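Local coordinates for BamaA.19900.a (Balamuthia mandrillaris, PDB 6VZZ), which probably transfers a phosphate from ATP to glucose, as a glucokinase of the actin-ATPase clan, and binds beta-D-glucopyranose, at residues N145-E148 with G149-Y152; N231-Y234 with A235-T238; E130-S133 with F134-P138; T21-Q24 with W25-A28; N342-F345 with L346-L350. One frame throughout, in Å; residues are numbered along the deposited sequence.

Interaction 1: residues N145-E148 with G149-Y152; sequences NDLE and GTCY. With BGC (beta-D-glucopyranose), chain B.
Gly149 N donates to Asn145 O at 2.8 Å, and Thr150, Cys151 and Tyr152 repeat this i to i+4 pattern on Asp146, Leu147 and Glu148 as helix 146-159 winds up from the end of strand 141-145. Asn145 is the N-cap. Its OD1 accepts from Glu148 N at 3.3 Å, in the carbonyl plane and on a lone pair, and more weakly from Leu147 N. The Glu148 side chain, CG anti to its backbone N (chi1 172°) and extended beyond, brings OE1 to Asn145 N at 3.1 Å, met from above the carboxylate plane, completing a capping box. Further along, Glu148 CG lies beside Tyr152 CE2 (3.7 Å). Asn145 ND2 donates to glucose O3 at 2.9 Å and weakly to O4, and also bonds Gly103 O. Asp146, its CG between backbone N and carbonyl carbon (chi1 57°), spreads its carboxylate across two hydroxyls, with glucose O4 donating to OD1 and O6 to OD2. One amide thus serves helix and ligand at once: the capping bonds of OD1, with Gly103 O on ND2, probably fix its rotation and so present ND2 to glucose, while Asp146 holds O6, the hydroxyl that glucokinases phosphorylate.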
loop_
_atom_site.group_PDB
_atom_site.type_symbol
_atom_site.label_atom_id
_atom_site.label_comp_id
_atom_site.label_asym_id
_atom_site.label_seq_id
_atom_site.Cartn_x
_atom_site.Cartn_y
_atom_site.Cartn_z
ATOM N N ASN A 145 13.979 -4.136 7.887
ATOM C CA ASN A 145 13.364 -5.272 7.216
ATOM C C ASN A 145 14.210 -5.661 6.005
ATOM O O ASN A 145 14.937 -4.835 5.441
ATOM C CB ASN A 145 11.924 -4.919 6.822
ATOM C CG ASN A 145 11.266 -5.967 5.946
ATOM O OD1 ASN A 145 11.399 -5.929 4.719
ATOM N ND2 ASN A 145 10.528 -6.889 6.564
ATOM N N ASP A 146 14.140 -6.940 5.627
ATOM C CA ASP A 146 14.986 -7.426 4.539
ATOM C C ASP A 146 14.650 -6.745 3.213
ATOM O O ASP A 146 15.557 -6.330 2.480
ATOM C CB ASP A 146 14.902 -8.950 4.421
ATOM C CG ASP A 146 13.481 -9.466 4.211
ATOM O OD1 ASP A 146 12.506 -8.742 4.521
ATOM O OD2 ASP A 146 13.339 -10.625 3.748
ATOM N N LEU A 147 13.360 -6.597 2.886
ATOM C CA LEU A 147 13.020 -5.893 1.648
ATOM C C LEU A 147 13.329 -4.406 1.749
ATOM O O LEU A 147 13.692 -3.778 0.747
ATOM C CB LEU A 147 11.552 -6.106 1.285
ATOM C CG LEU A 147 11.305 -7.179 0.220
ATOM C CD1 LEU A 147 11.796 -6.710 -1.134
ATOM C CD2 LEU A 147 11.985 -8.477 0.606
ATOM N N GLU A 148 13.180 -3.830 2.943
ATOM C CA GLU A 148 13.689 -2.488 3.174
ATOM C C GLU A 148 15.183 -2.419 2.862
ATOM O O GLU A 148 15.660 -1.445 2.266
ATOM C CB GLU A 148 13.389 -2.084 4.620
ATOM C CG GLU A 148 14.026 -0.788 5.088
ATOM C CD GLU A 148 13.593 -0.407 6.499
ATOM O OE1 GLU A 148 13.036 -1.273 7.217
ATOM O OE2 GLU A 148 13.808 0.767 6.889
ATOM N N GLY A 149 15.934 -3.462 3.226
ATOM C CA GLY A 149 17.338 -3.512 2.848
ATOM C C GLY A 149 17.542 -3.628 1.347
ATOM O O GLY A 149 18.468 -3.028 0.787
ATOM N N THR A 150 16.687 -4.407 0.676
ATOM C CA THR A 150 16.760 -4.516 -0.779
ATOM C C THR A 150 16.637 -3.146 -1.429
ATOM O O THR A 150 17.411 -2.797 -2.329
ATOM C CB THR A 150 15.656 -5.442 -1.299
ATOM O OG1 THR A 150 15.794 -6.746 -0.717
ATOM C CG2 THR A 150 15.720 -5.551 -2.810
ATOM N N CYS A 151 15.675 -2.348 -0.967
ATOM C CA CYS A 151 15.473 -1.036 -1.565
ATOM C C CYS A 151 16.707 -0.153 -1.408
ATOM O O CYS A 151 17.114 0.523 -2.365
ATOM C CB CYS A 151 14.236 -0.378 -0.967
ATOM S SG CYS A 151 12.737 -1.299 -1.378
ATOM N N TYR A 152 17.329 -0.149 -0.223
ATOM C CA TYR A 152 18.541 0.649 -0.066
ATOM C C TYR A 152 19.637 0.154 -0.997
ATOM O O TYR A 152 20.390 0.955 -1.567
ATOM C CB TYR A 152 19.015 0.633 1.385
ATOM C CG TYR A 152 18.166 1.479 2.295
ATOM C CD1 TYR A 152 18.157 2.869 2.172
ATOM C CD2 TYR A 152 17.371 0.899 3.273
ATOM C CE1 TYR A 152 17.380 3.654 3.008
ATOM C CE2 TYR A 152 16.581 1.673 4.104
ATOM C CZ TYR A 152 16.593 3.047 3.969
ATOM O OH TYR A 152 15.815 3.815 4.797
HETATM C C2 BGC B . 7.842 -11.341 6.192
HETATM C C3 BGC B . 8.445 -10.071 5.613
HETATM C C4 BGC B . 9.640 -10.414 4.732
HETATM C C5 BGC B . 9.217 -11.434 3.681
HETATM C C6 BGC B . 10.338 -11.883 2.774
HETATM C C1 BGC B . 7.503 -12.290 5.053
HETATM O O1 BGC B . 6.874 -13.429 5.517
HETATM O O2 BGC B . 6.677 -11.032 6.946
HETATM O O3 BGC B . 8.824 -9.180 6.653
HETATM O O4 BGC B . 10.105 -9.249 4.067
HETATM O O5 BGC B . 8.699 -12.597 4.341
HETATM O O6 BGC B . 11.493 -12.234 3.507
#

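Interaction 2: residues N231-Y234 with A235-T238; sequences NAAY and AEET
Ala233 and Glu237 close the first turn of helix 234-249, at the surface where two subunits meet. Ala233 occupies the N-cap position, and its carbonyl O takes the amide of Glu237 at 2.9 Å. The chain enters through a type I beta turn from Asn231 to Tyr234, reinforced by an Asx turn in which Asn231 OD1 accepts from Ala233 N (2.8 Å) in the carbonyl plane, on a lone pair. A water links Ala232 O to Glu236 N, so this early helix amide is also satisfied. One residue further, Tyr234 O is gripped twice by Thr238: by OG1 at 2.8 Å and by the backbone N at 3.1 Å, the two donors coming from opposite faces of the carbonyl plane. The hydroxyl can reach back because OG1 stands anti to the carbonyl carbon of its own residue (chi1 -55°). The same OG1 lies 4.3 Å above the plane of the Tyr234 ring, over its centre. Beyond that ring, Tyr234 OH is hydrogen-bonded to Glu242 of the second subunit, and Tyr234 and Thr238 of each subunit pack on Thr238 and Tyr234 of the other. Glu237 passes Ala233 O with CB and CG, and its carboxylate forms salt bridges with Arg318 and Lys314, while Glu236 pairs with Lys307. Two carboxylates on the opening turn of a helix, each with a basic partner on helix 303-327, would probably be favoured both by these charges and by the helix dipole, tying the helix start to its neighbour while Tyr234 serves the dimer.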
loop_
_atom_site.group_PDB
_atom_site.type_symbol
_atom_site.label_atom_id
_atom_site.label_comp_id
_atom_site.label_asym_id
_atom_site.label_seq_id
_atom_site.Cartn_x
_atom_site.Cartn_y
_atom_site.Cartn_z
ATOM N N ASN A 231 -13.740 -16.262 -16.001
ATOM C CA ASN A 231 -12.392 -16.711 -16.325
ATOM C C ASN A 231 -12.348 -18.236 -16.371
ATOM O O ASN A 231 -12.992 -18.913 -15.568
ATOM C CB ASN A 231 -11.415 -16.169 -15.277
ATOM C CG ASN A 231 -9.961 -16.309 -15.684
ATOM O OD1 ASN A 231 -9.421 -17.409 -15.745
ATOM N ND2 ASN A 231 -9.308 -15.180 -15.921
ATOM N N ALA A 232 -11.586 -18.783 -17.320
ATOM C CA ALA A 232 -11.525 -20.236 -17.456
ATOM C C ALA A 232 -10.871 -20.905 -16.258
ATOM O O ALA A 232 -11.030 -22.118 -16.075
ATOM C CB ALA A 232 -10.764 -20.625 -18.720
ATOM N N ALA A 233 -10.128 -20.153 -15.448
ATOM C CA ALA A 233 -9.452 -20.702 -14.285
ATOM C C ALA A 233 -10.264 -20.546 -13.004
ATOM O O ALA A 233 -9.752 -20.843 -11.920
ATOM C CB ALA A 233 -8.076 -20.045 -14.120
ATOM N N TYR A 234 -11.519 -20.102 -13.106
ATOM C CA TYR A 234 -12.278 -19.721 -11.919
ATOM C C TYR A 234 -12.608 -20.931 -11.050
ATOM O O TYR A 234 -12.439 -20.894 -9.824
ATOM C CB TYR A 234 -13.547 -18.984 -12.340
ATOM C CG TYR A 234 -14.452 -18.565 -11.196
ATOM C CD1 TYR A 234 -14.047 -17.598 -10.284
ATOM C CD2 TYR A 234 -15.723 -19.122 -11.042
ATOM C CE1 TYR A 234 -14.871 -17.198 -9.252
ATOM C CE2 TYR A 234 -16.558 -18.723 -10.003
ATOM C CZ TYR A 234 -16.115 -17.754 -9.114
ATOM O OH TYR A 234 -16.915 -17.334 -8.076
ATOM N N ALA A 235 -13.083 -22.015 -11.666
ATOM C CA ALA A 235 -13.436 -23.206 -10.901
ATOM C C ALA A 235 -12.209 -23.834 -10.253
ATOM O O ALA A 235 -12.264 -24.259 -9.091
ATOM C CB ALA A 235 -14.140 -24.218 -11.800
ATOM N N GLU A 236 -11.095 -23.907 -10.986
ATOM C CA GLU A 236 -9.921 -24.587 -10.453
ATOM C C GLU A 236 -9.187 -23.729 -9.431
ATOM O O GLU A 236 -8.609 -24.273 -8.481
ATOM C CB GLU A 236 -8.974 -25.011 -11.585
ATOM C CG GLU A 236 -8.132 -23.895 -12.195
ATOM C CD GLU A 236 -6.892 -24.412 -12.937
ATOM O OE1 GLU A 236 -6.786 -25.646 -13.172
ATOM O OE2 GLU A 236 -6.022 -23.573 -13.279
ATOM N N GLU A 237 -9.200 -22.400 -9.592
ATOM C CA GLU A 237 -8.606 -21.539 -8.574
ATOM C C GLU A 237 -9.367 -21.653 -7.266
ATOM O O GLU A 237 -8.767 -21.673 -6.186
ATOM C CB GLU A 237 -8.578 -20.084 -9.039
ATOM C CG GLU A 237 -7.441 -19.742 -9.974
ATOM C CD GLU A 237 -7.240 -18.245 -10.097
ATOM O OE1 GLU A 237 -6.546 -17.808 -11.042
ATOM O OE2 GLU A 237 -7.781 -17.505 -9.245
ATOM N N THR A 238 -10.695 -21.735 -7.347
ATOM C CA THR A 238 -11.503 -21.921 -6.147
ATOM C C THR A 238 -11.131 -23.210 -5.426
ATOM O O THR A 238 -11.043 -23.232 -4.193
ATOM C CB THR A 238 -12.988 -21.912 -6.514
ATOM O OG1 THR A 238 -13.287 -20.695 -7.215
ATOM C CG2 THR A 238 -13.838 -21.993 -5.268
HETATM O O HOH W 1 -11.200 -23.971 -13.785
#

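Interaction 3: residues E130-S133 with F134-P138; sequences ELPS and FLFPP
Leu131 and Phe136 make the main apolar contact. Leu131 CD1 sits over one face of the Phe136 ring, 4.3 Å from its centroid and 25° off the normal, a CH-pi contact, while Leu131 CB comes to 3.6 Å from Phe136 CD2. Pro132 takes the rim instead: its CG is at the ring edge, in plane, and its CD is also 3.6 Å from Phe136 CD2. The ring can lie against both because its CG is anti to the carbonyl carbon (chi1 -55°), which swings it back beside the proline. Among the polar contacts, Pro132 O accepts from Phe136 N at 3.0 Å, in the carbonyl plane, and weakly from Leu135 N at 3.3 Å; Ser133 O also receives a weak bond from Phe136 N. Outside the turn, Phe136 meets Phe79 edge-to-face and packs on Val39, Val41, Ala97 and Leu99, while Phe134 reaches Ser83 and Arg87. The i to i+4 bond closing over Ser133, Phe134 and Leu135 makes this an isolated alpha-turn, which folds an aromatic into the layer between helix 72-90 and the five-stranded mixed sheet of an actin-like ATPase domain, just ahead of strand 141-145.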
loop_
_atom_site.group_PDB
_atom_site.type_symbol
_atom_site.label_atom_id
_atom_site.label_comp_id
_atom_site.label_asym_id
_atom_site.label_seq_id
_atom_site.Cartn_x
_atom_site.Cartn_y
_atom_site.Cartn_z
ATOM N N GLU A 130 21.168 -8.921 22.642
ATOM C CA GLU A 130 21.639 -10.299 22.673
ATOM C C GLU A 130 22.812 -10.544 21.742
ATOM O O GLU A 130 23.396 -11.634 21.777
ATOM C CB GLU A 130 20.511 -11.261 22.288
ATOM C CG GLU A 130 19.334 -11.301 23.236
ATOM C CD GLU A 130 18.264 -12.273 22.760
ATOM O OE1 GLU A 130 18.064 -13.314 23.431
ATOM O OE2 GLU A 130 17.635 -12.005 21.701
ATOM N N LEU A 131 23.144 -9.591 20.916
ATOM C CA LEU A 131 24.162 -9.636 19.884
ATOM C C LEU A 131 25.532 -9.345 20.478
ATOM O O LEU A 131 25.658 -8.517 21.386
ATOM C CB LEU A 131 23.851 -8.615 18.798
ATOM C CG LEU A 131 22.511 -8.820 18.095
ATOM C CD1 LEU A 131 22.218 -7.660 17.154
ATOM C CD2 LEU A 131 22.511 -10.134 17.342
ATOM N N PRO A 132 26.573 -10.005 19.971
ATOM C CA PRO A 132 27.930 -9.747 20.484
ATOM C C PRO A 132 28.397 -8.331 20.151
ATOM O O PRO A 132 28.323 -7.884 19.006
ATOM C CB PRO A 132 28.785 -10.813 19.787
ATOM C CG PRO A 132 28.017 -11.182 18.555
ATOM C CD PRO A 132 26.556 -10.984 18.869
ATOM N N SER A 133 28.886 -7.630 21.178
ATOM C CA SER A 133 29.359 -6.255 21.023
ATOM C C SER A 133 30.409 -6.100 19.926
ATOM O O SER A 133 30.444 -5.061 19.257
ATOM C CB SER A 133 29.932 -5.763 22.345
ATOM O OG SER A 133 28.893 -5.497 23.262
ATOM N N PHE A 134 31.282 -7.094 19.737
ATOM C CA PHE A 134 32.364 -6.937 18.771
ATOM C C PHE A 134 31.829 -6.605 17.379
ATOM O O PHE A 134 32.320 -5.681 16.722
ATOM C CB PHE A 134 33.230 -8.192 18.727
ATOM C CG PHE A 134 34.389 -8.079 17.785
ATOM C CD1 PHE A 134 35.587 -7.537 18.207
ATOM C CD2 PHE A 134 34.273 -8.490 16.467
ATOM C CE1 PHE A 134 36.646 -7.413 17.341
ATOM C CE2 PHE A 134 35.327 -8.363 15.600
ATOM C CZ PHE A 134 36.519 -7.825 16.038
ATOM N N LEU A 135 30.830 -7.345 16.905
ATOM C CA LEU A 135 30.300 -7.083 15.574
ATOM C C LEU A 135 29.118 -6.137 15.588
ATOM O O LEU A 135 28.762 -5.600 14.534
ATOM C CB LEU A 135 29.865 -8.381 14.879
ATOM C CG LEU A 135 30.931 -9.392 14.469
ATOM C CD1 LEU A 135 30.301 -10.509 13.654
ATOM C CD2 LEU A 135 32.045 -8.725 13.688
ATOM N N PHE A 136 28.501 -5.924 16.743
ATOM C CA PHE A 136 27.246 -5.179 16.839
ATOM C C PHE A 136 27.391 -4.141 17.939
ATOM O O PHE A 136 26.892 -4.330 19.054
ATOM C CB PHE A 136 26.072 -6.127 17.083
ATOM C CG PHE A 136 25.974 -7.216 16.058
ATOM C CD1 PHE A 136 25.386 -6.975 14.820
ATOM C CD2 PHE A 136 26.506 -8.474 16.310
ATOM C CE1 PHE A 136 25.315 -7.974 13.858
ATOM C CE2 PHE A 136 26.432 -9.477 15.352
ATOM C CZ PHE A 136 25.841 -9.227 14.127
ATOM N N PRO A 137 28.065 -3.027 17.652
ATOM C CA PRO A 137 28.255 -1.977 18.665
ATOM C C PRO A 137 26.920 -1.515 19.214
ATOM O O PRO A 137 26.002 -1.194 18.442
ATOM C CB PRO A 137 28.958 -0.857 17.888
ATOM C CG PRO A 137 28.628 -1.126 16.447
ATOM C CD PRO A 137 28.537 -2.608 16.320
ATOM N N PRO A 138 26.771 -1.492 20.543
ATOM C CA PRO A 138 25.443 -1.264 21.145
ATOM C C PRO A 138 24.735 0.005 20.694
ATOM O O PRO A 138 23.512 -0.012 20.487
ATOM C CB PRO A 138 25.768 -1.234 22.643
ATOM C CG PRO A 138 26.901 -2.182 22.772
ATOM C CD PRO A 138 27.747 -1.960 21.539
#

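Interaction 4: residues T21-Q24 with W25-A28; sequences TLKQ and WRVA
Thr21 O accepts from Trp25 N at 3.0 Å, in the carbonyl plane, and Arg26 N follows on Leu22 O at 3.2 Å. The side chains of Thr21 and Trp25 lie side by side. Thr21 CG2 stands over one face of the indole, 4.1 Å from the centroid of the five-membered ring and 26° off its normal, a CH-pi contact nearest NE1. This methyl is available because OG1 lies beside the backbone N (chi1 -64°) and bonds Glu17 O. Leu22 comes to the six-membered half instead, CD2 lying 3.8 Å from Trp25 CE3 and the two side chains crossing at a slant. Thr21 to Trp25 belong to the N-terminal helix 16-25, whose buried side lies on the five-stranded mixed sheet: Leu22 and Trp25 both touch Leu52, and Leu22 also meets Leu62 and, on helix 72-90, Leu89 and Leu90. On the more exposed flank, Lys23 CG lies 3.6 Å above the plane of the Arg26 guanidinium, near its rim. Arg26 is extended from CG to NE, and NH1 goes on to a hydrogen bond with Leu89 O. Lys23 NZ stays 5.2 Å from Arg26 NH2, so the alkyl part of the lysine makes the contact while the two like charges stand apart.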
loop_
_atom_site.group_PDB
_atom_site.type_symbol
_atom_site.label_atom_id
_atom_site.label_comp_id
_atom_site.label_asym_id
_atom_site.label_seq_id
_atom_site.Cartn_x
_atom_site.Cartn_y
_atom_site.Cartn_z
ATOM N N THR A 21 41.904 -12.366 3.252
ATOM C CA THR A 21 41.445 -10.990 3.061
ATOM C C THR A 21 41.529 -10.185 4.354
ATOM O O THR A 21 41.992 -9.037 4.354
ATOM C CB THR A 21 40.016 -10.976 2.516
ATOM O OG1 THR A 21 39.996 -11.582 1.219
ATOM C CG2 THR A 21 39.504 -9.551 2.397
ATOM N N LEU A 22 41.074 -10.762 5.468
ATOM C CA LEU A 22 41.105 -10.026 6.729
ATOM C C LEU A 22 42.534 -9.746 7.183
ATOM O O LEU A 22 42.775 -8.756 7.880
ATOM C CB LEU A 22 40.336 -10.793 7.801
ATOM C CG LEU A 22 38.868 -11.000 7.427
ATOM C CD1 LEU A 22 38.182 -11.922 8.412
ATOM C CD2 LEU A 22 38.151 -9.659 7.337
ATOM N N LYS A 23 43.494 -10.595 6.802
ATOM C CA LYS A 23 44.890 -10.284 7.100
ATOM C C LYS A 23 45.332 -9.034 6.353
ATOM O O LYS A 23 46.048 -8.194 6.907
ATOM C CB LYS A 23 45.803 -11.460 6.752
ATOM C CG LYS A 23 45.549 -12.728 7.555
ATOM C CD LYS A 23 46.654 -13.764 7.342
ATOM C CE LYS A 23 46.216 -15.139 7.834
ATOM N NZ LYS A 23 47.382 -16.002 8.144
ATOM N N GLN A 24 44.902 -8.886 5.098
ATOM C CA GLN A 24 45.240 -7.680 4.350
ATOM C C GLN A 24 44.588 -6.446 4.967
ATOM O O GLN A 24 45.190 -5.368 4.997
ATOM C CB GLN A 24 44.828 -7.835 2.881
ATOM C CG GLN A 24 45.658 -8.849 2.077
ATOM C CD GLN A 24 45.132 -9.070 0.655
ATOM O OE1 GLN A 24 43.931 -9.276 0.438
ATOM N NE2 GLN A 24 46.037 -9.029 -0.319
ATOM N N TRP A 25 43.366 -6.589 5.485
ATOM C CA TRP A 25 42.634 -5.438 6.008
ATOM C C TRP A 25 43.301 -4.850 7.242
ATOM O O TRP A 25 43.393 -3.623 7.381
ATOM C CB TRP A 25 41.200 -5.838 6.351
ATOM C CG TRP A 25 40.273 -5.867 5.187
ATOM C CD1 TRP A 25 40.610 -5.824 3.865
ATOM C CD2 TRP A 25 38.846 -5.930 5.239
ATOM N NE1 TRP A 25 39.477 -5.862 3.088
ATOM C CE2 TRP A 25 38.380 -5.931 3.904
ATOM C CE3 TRP A 25 37.914 -5.993 6.282
ATOM C CZ2 TRP A 25 37.023 -5.992 3.584
ATOM C CZ3 TRP A 25 36.569 -6.052 5.966
ATOM C CH2 TRP A 25 36.135 -6.050 4.625
ATOM N N ARG A 26 43.765 -5.707 8.154
ATOM C CA ARG A 26 44.121 -5.270 9.495
ATOM C C ARG A 26 45.435 -4.495 9.568
ATOM O O ARG A 26 45.723 -3.916 10.622
ATOM C CB ARG A 26 44.187 -6.477 10.418
ATOM C CG ARG A 26 45.311 -7.419 10.092
ATOM C CD ARG A 26 45.134 -8.690 10.858
ATOM N NE ARG A 26 46.292 -9.563 10.775
ATOM C CZ ARG A 26 46.230 -10.879 10.925
ATOM N NH1 ARG A 26 45.055 -11.457 11.147
ATOM N NH2 ARG A 26 47.337 -11.612 10.839
ATOM N N VAL A 27 46.241 -4.466 8.499
ATOM C CA VAL A 27 47.436 -3.623 8.535
ATOM C C VAL A 27 47.045 -2.165 8.711
ATOM O O VAL A 27 47.811 -1.371 9.272
ATOM C CB VAL A 27 48.305 -3.816 7.273
ATOM C CG1 VAL A 27 48.831 -5.252 7.184
ATOM C CG2 VAL A 27 47.526 -3.423 6.015
ATOM N N ALA A 28 45.848 -1.788 8.253
ATOM C CA ALA A 28 45.406 -0.403 8.329
ATOM C C ALA A 28 45.068 0.035 9.748
ATOM O O ALA A 28 44.906 1.239 9.980
ATOM C CB ALA A 28 44.194 -0.196 7.421
#

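Interaction 5: residues N342-F345 with L346-L350; sequences NNLF and LEQNL
Leu346 N bonds Asn342 O at 3.1 Å, and the helical pattern continues with Glu347 N on Asn343 O and Gln348 N on Leu344 O, the last at 2.9 Å. At the C-terminal end the main-chain bonding slackens: Asn349, the first residue to leave helical angles, donates only weakly from its backbone N to Phe345 O. Its side chain strengthens the closure, with Asn349 ND2 giving a straighter bond to the same oxygen at 3.0 Å, Phe345 O lying close to the amide plane. Asn349 CG is anti to its own carbonyl carbon (chi1 -62°), which carries the amide back along the helix. Asn349 is also the N-cap residue of helix 350-357, but its side chain makes no capping bond there and is spent on the earlier helix.

The same amide lies over one face of the Phe345 ring, offset to the rim, with the ring and amide planes 36° apart, while its N-H bonds Phe345 O. Asn349 OD1 is hydrogen-bonded to His306.

Two contacts set leucine carbons against amide ends. Leu344 CG rests 3.9 Å from Gln348 NE2, which is hydrogen-bonded to Thr297 O, and Leu346 CD1 lies beside Asn343 OD1.

Helix 343-348 is a short link between helix 337-340 and helix 350-357. Phe345 and Asn349 face Met309 and Met310 of helix 303-327, Leu346 and Glu347 touch Leu170 of strand 167-171, and Asn343 reaches Thr373 and Gln374 of strand 370-374.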
loop_
_atom_site.group_PDB
_atom_site.type_symbol
_atom_site.label_atom_id
_atom_site.label_comp_id
_atom_site.label_asym_id
_atom_site.label_seq_id
_atom_site.Cartn_x
_atom_site.Cartn_y
_atom_site.Cartn_z
ATOM N N ASN A 342 14.492 -18.213 -11.951
ATOM C CA ASN A 342 13.125 -18.353 -12.434
ATOM C C ASN A 342 12.788 -17.428 -13.593
ATOM O O ASN A 342 11.643 -17.441 -14.054
ATOM C CB ASN A 342 12.127 -18.118 -11.294
ATOM C CG ASN A 342 12.131 -19.238 -10.279
ATOM O OD1 ASN A 342 12.667 -20.313 -10.532
ATOM N ND2 ASN A 342 11.520 -18.999 -9.127
ATOM N N ASN A 343 13.738 -16.625 -14.078
ATOM C CA ASN A 343 13.431 -15.725 -15.187
ATOM C C ASN A 343 13.183 -16.484 -16.481
ATOM O O ASN A 343 12.405 -16.025 -17.321
ATOM C CB ASN A 343 14.558 -14.718 -15.395
ATOM C CG ASN A 343 14.664 -13.728 -14.268
ATOM O OD1 ASN A 343 13.656 -13.279 -13.715
ATOM N ND2 ASN A 343 15.895 -13.380 -13.911
ATOM N N LEU A 344 13.844 -17.631 -16.671
ATOM C CA LEU A 344 13.595 -18.423 -17.868
ATOM C C LEU A 344 12.153 -18.903 -17.897
ATOM O O LEU A 344 11.464 -18.762 -18.914
ATOM C CB LEU A 344 14.557 -19.603 -17.942
ATOM C CG LEU A 344 14.221 -20.648 -19.011
ATOM C CD1 LEU A 344 14.418 -20.109 -20.425
ATOM C CD2 LEU A 344 15.022 -21.929 -18.798
ATOM N N PHE A 345 11.671 -19.455 -16.778
ATOM C CA PHE A 345 10.268 -19.851 -16.715
ATOM C C PHE A 345 9.364 -18.674 -17.035
ATOM O O PHE A 345 8.367 -18.819 -17.754
ATOM C CB PHE A 345 9.910 -20.414 -15.340
ATOM C CG PHE A 345 8.458 -20.759 -15.205
ATOM C CD1 PHE A 345 7.994 -22.013 -15.581
ATOM C CD2 PHE A 345 7.544 -19.821 -14.747
ATOM C CE1 PHE A 345 6.646 -22.332 -15.487
ATOM C CE2 PHE A 345 6.190 -20.135 -14.656
ATOM C CZ PHE A 345 5.744 -21.390 -15.027
ATOM N N LEU A 346 9.712 -17.499 -16.517
ATOM C CA LEU A 346 8.906 -16.304 -16.720
ATOM C C LEU A 346 8.796 -15.952 -18.205
ATOM O O LEU A 346 7.708 -15.627 -18.699
ATOM C CB LEU A 346 9.531 -15.174 -15.914
ATOM C CG LEU A 346 8.737 -14.031 -15.312
ATOM C CD1 LEU A 346 9.626 -13.296 -14.315
ATOM C CD2 LEU A 346 8.289 -13.092 -16.421
ATOM N N GLU A 347 9.905 -16.042 -18.942
ATOM C CA GLU A 347 9.869 -15.739 -20.369
ATOM C C GLU A 347 9.188 -16.836 -21.180
ATOM O O GLU A 347 8.575 -16.543 -22.216
ATOM C CB GLU A 347 11.282 -15.498 -20.898
ATOM C CG GLU A 347 11.860 -14.149 -20.492
ATOM C CD GLU A 347 11.181 -12.980 -21.193
ATOM O OE1 GLU A 347 10.357 -13.212 -22.101
ATOM O OE2 GLU A 347 11.478 -11.821 -20.839
ATOM N N GLN A 348 9.285 -18.097 -20.747
ATOM C CA GLN A 348 8.575 -19.148 -21.472
ATOM C C GLN A 348 7.068 -18.981 -21.366
ATOM O O GLN A 348 6.334 -19.437 -22.247
ATOM C CB GLN A 348 8.961 -20.531 -20.958
ATOM C CG GLN A 348 10.412 -20.889 -21.101
ATOM C CD GLN A 348 10.753 -22.159 -20.344
ATOM O OE1 GLN A 348 10.175 -22.453 -19.288
ATOM N NE2 GLN A 348 11.687 -22.931 -20.885
ATOM N N ASN A 349 6.588 -18.332 -20.310
ATOM C CA ASN A 349 5.162 -18.217 -20.035
ATOM C C ASN A 349 4.725 -16.759 -19.973
ATOM O O ASN A 349 3.858 -16.383 -19.181
ATOM C CB ASN A 349 4.817 -18.954 -18.748
ATOM C CG ASN A 349 5.117 -20.436 -18.846
ATOM O OD1 ASN A 349 4.327 -21.200 -19.400
ATOM N ND2 ASN A 349 6.273 -20.845 -18.340
ATOM N N LEU A 350 5.302 -15.932 -20.847
ATOM C CA LEU A 350 5.110 -14.491 -20.758
ATOM C C LEU A 350 3.652 -14.101 -20.978
ATOM O O LEU A 350 3.102 -13.295 -20.218
ATOM C CB LEU A 350 6.014 -13.788 -21.768
ATOM C CG LEU A 350 6.076 -12.267 -21.650
ATOM C CD1 LEU A 350 6.840 -11.854 -20.400
ATOM C CD2 LEU A 350 6.699 -11.676 -22.901
#

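Overall arrangement
Along the chain the order is interaction 4, 3, 1, 2 and 5. Interactions 3 and 4, with centres 21 Å apart, both pack against helix 72-90 and the five-stranded sheet. Interaction 1 follows strand 141-145 of that sheet, but its helix rests on strands 186-191, 195-201 and 213-216 of the six-stranded sheet, so it joins the two halves of the fold beside the glucose. Interaction 2 lies across the chain's centre from interactions 3 and 4, and interaction 5 across it from interaction 3; 2 and 5, with centres 22 Å apart, share helix 303-327. The centres of interactions 2 and 4 are about 60 Å apart, the dimer contact being far from the N-terminal helix.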